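Thiamine pyrophosphokinase (Saccharomyces cerevisiae, PDB 1IG0) catalyses the transfer of pyrophosphate from ATP to thiamine, making thiamine diphosphate and AMP, as a homodimer and the only yeast enzyme able to do so. Local coordinates at residues 125-131 with 201-205. Residues are numbered along the deposited sequence; the frame is centred on the assembly and turned at random.
With VIB (3-(4-amino-2-methyl-pyrimidin-5-ylmethyl)-5-(2-hydroxy-ethyl)-4-methyl-thiazol-3-ium), chain D.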
loop_
_atom_site.group_PDB
_atom_site.type_symbol
_atom_site.label_atom_id
_atom_site.label_comp_id
_atom_site.label_asym_id
_atom_site.label_seq_id
_atom_site.Cartn_x
_atom_site.Cartn_y
_atom_site.Cartn_z
ATOM N N THR B 125 4.927 17.393 0.720
ATOM C CA THR B 125 5.274 16.322 1.644
ATOM C C THR B 125 6.760 16.380 1.966
ATOM O O THR B 125 7.525 17.070 1.291
ATOM C CB THR B 125 4.970 14.952 1.025
ATOM O OG1 THR B 125 5.757 14.787 -0.163
ATOM C CG2 THR B 125 3.483 14.843 0.678
ATOM N N ASP B 126 7.170 15.667 3.010
ATOM C CA ASP B 126 8.577 15.638 3.368
ATOM C C ASP B 126 9.324 14.951 2.232
ATOM O O ASP B 126 10.485 15.255 1.966
ATOM C CB ASP B 126 8.796 14.867 4.670
ATOM C CG ASP B 126 8.283 15.615 5.885
ATOM O OD1 ASP B 126 8.490 16.845 5.962
ATOM O OD2 ASP B 126 7.686 14.970 6.769
ATOM N N PHE B 127 8.645 14.027 1.556
ATOM C CA PHE B 127 9.243 13.302 0.442
ATOM C C PHE B 127 9.633 14.292 -0.656
ATOM O O PHE B 127 10.761 14.272 -1.147
ATOM C CB PHE B 127 8.253 12.269 -0.108
ATOM C CG PHE B 127 8.905 11.135 -0.853
ATOM C CD1 PHE B 127 8.616 9.815 -0.519
ATOM C CD2 PHE B 127 9.809 11.380 -1.881
ATOM C CE1 PHE B 127 9.218 8.758 -1.197
ATOM C CE2 PHE B 127 10.417 10.329 -2.564
ATOM C CZ PHE B 127 10.121 9.016 -2.222
ATOM N N THR B 128 8.699 15.158 -1.036
ATOM C CA THR B 128 8.969 16.151 -2.071
ATOM C C THR B 128 10.075 17.097 -1.619
ATOM O O THR B 128 10.911 17.509 -2.421
ATOM C CB THR B 128 7.709 16.970 -2.411
ATOM O OG1 THR B 128 6.720 16.101 -2.974
ATOM C CG2 THR B 128 8.039 18.067 -3.415
ATOM N N LYS B 129 10.079 17.442 -0.336
ATOM C CA LYS B 129 11.110 18.322 0.203
ATOM C C LYS B 129 12.474 17.645 0.047
ATOM O O LYS B 129 13.477 18.290 -0.271
ATOM C CB LYS B 129 10.844 18.610 1.685
ATOM C CG LYS B 129 9.609 19.460 1.965
ATOM C CD LYS B 129 9.441 19.698 3.459
ATOM C CE LYS B 129 8.303 20.666 3.753
ATOM N NZ LYS B 129 6.969 20.148 3.336
ATOM N N CYS B 130 12.498 16.333 0.263
ATOM C CA CYS B 130 13.728 15.561 0.157
ATOM C C CYS B 130 14.261 15.446 -1.265
ATOM O O CYS B 130 15.436 15.715 -1.506
ATOM C CB CYS B 130 13.527 14.160 0.741
ATOM S SG CYS B 130 13.377 14.121 2.541
ATOM N N VAL B 131 13.413 15.047 -2.210
ATOM C CA VAL B 131 13.867 14.904 -3.589
ATOM C C VAL B 131 14.303 16.239 -4.191
ATOM O O VAL B 131 15.234 16.285 -5.000
ATOM C CB VAL B 131 12.787 14.251 -4.488
ATOM C CG1 VAL B 131 12.570 12.801 -4.064
ATOM C CG2 VAL B 131 11.491 15.027 -4.400
ATOM N N HIS B 201 1.161 8.186 -1.423
ATOM C CA HIS B 201 1.991 9.299 -1.861
ATOM C C HIS B 201 3.318 8.761 -2.378
ATOM O O HIS B 201 3.832 9.227 -3.393
ATOM C CB HIS B 201 2.278 10.282 -0.730
ATOM C CG HIS B 201 3.214 11.379 -1.132
ATOM N ND1 HIS B 201 2.866 12.354 -2.044
ATOM C CD2 HIS B 201 4.507 11.615 -0.805
ATOM C CE1 HIS B 201 3.904 13.140 -2.261
ATOM N NE2 HIS B 201 4.912 12.714 -1.523
ATOM N N SER B 202 3.878 7.785 -1.670
ATOM C CA SER B 202 5.141 7.192 -2.088
ATOM C C SER B 202 5.013 6.668 -3.513
ATOM O O SER B 202 5.950 6.762 -4.307
ATOM C CB SER B 202 5.538 6.053 -1.147
ATOM O OG SER B 202 5.957 6.560 0.109
ATOM N N ILE B 203 3.846 6.123 -3.840
ATOM C CA ILE B 203 3.623 5.599 -5.180
ATOM C C ILE B 203 3.547 6.720 -6.213
ATOM O O ILE B 203 4.043 6.570 -7.327
ATOM C CB ILE B 203 2.333 4.750 -5.251
ATOM C CG1 ILE B 203 2.477 3.511 -4.361
ATOM C CG2 ILE B 203 2.056 4.338 -6.691
ATOM C CD1 ILE B 203 3.683 2.654 -4.686
ATOM N N THR B 204 2.932 7.843 -5.851
ATOM C CA THR B 204 2.833 8.963 -6.785
ATOM C C THR B 204 4.226 9.437 -7.202
ATOM O O THR B 204 4.433 9.845 -8.347
ATOM C CB THR B 204 2.072 10.169 -6.180
ATOM O OG1 THR B 204 2.840 10.752 -5.117
ATOM C CG2 THR B 204 0.723 9.728 -5.648
ATOM N N GLN B 205 5.175 9.386 -6.271
ATOM C CA GLN B 205 6.545 9.813 -6.545
ATOM C C GLN B 205 7.153 9.050 -7.719
ATOM O O GLN B 205 7.889 9.621 -8.525
ATOM C CB GLN B 205 7.420 9.620 -5.304
ATOM C CG GLN B 205 7.163 10.603 -4.164
ATOM C CD GLN B 205 7.612 12.022 -4.486
ATOM O OE1 GLN B 205 8.506 12.232 -5.307
ATOM N NE2 GLN B 205 7.009 13.002 -3.818
HETATM C CM2 VIB D . -5.687 19.288 -0.921
HETATM N N4A VIB D . -2.091 21.193 1.909
HETATM C CM4 VIB D . -0.240 18.543 5.955
HETATM O O1 VIB D . 3.093 15.547 4.050
HETATM C C7 VIB D . 2.750 16.152 5.297
HETATM C C6 VIB D . 2.580 17.678 5.101
HETATM C C2 VIB D . -0.139 18.228 2.367
HETATM S S1 VIB D . 1.583 17.746 2.359
HETATM C C5 VIB D . 1.421 17.933 4.145
HETATM C C4 VIB D . 0.169 18.311 4.505
HETATM N N3 VIB D . -0.627 18.457 3.507
HETATM C C7A VIB D . -2.055 18.866 3.648
HETATM C C4A VIB D . -2.984 20.136 1.641
HETATM N N3A VIB D . -3.859 20.232 0.540
HETATM C C2A VIB D . -4.754 19.188 0.254
HETATM N N1A VIB D . -4.770 18.047 1.074
HETATM C C6A VIB D . -3.896 17.943 2.176
HETATM C C5A VIB D . -2.998 18.986 2.467
#
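In alpha/beta folds, neighbouring helices pack side by side on the same face of the sheet; in the catalytic domain of this kinase helices 126-139 and 196-212 do so, with polar and apolar contacts side by side. The short segments 126-131 and 201-205 run roughly parallel, 31° apart with axes 10.9 Å from each other. Thr125 is the N-cap of the first helix: its OG1 accepts from Thr128 N at 3.1 Å and lies 2.6 Å from His201 NE2, while its CG2 makes a CH-pi contact with the face of the His201 ring. Thr125 CA is 3.3 Å from O1 of the bound thiamine, so the helix start also lines the substrate pocket, which Ser285 and Ser286 of the second subunit help to form. The CA-CB bond of Phe127 points toward the other helix, its side chain packs on Leu42, Leu218 and Tyr220 of the sheet, and Gln205 CG sits over its ring face, 3.6 Å from the centroid. The next residue, Thr128, accepts a hydrogen bond at OG1 from Gln205 NE2 at 3.2 Å.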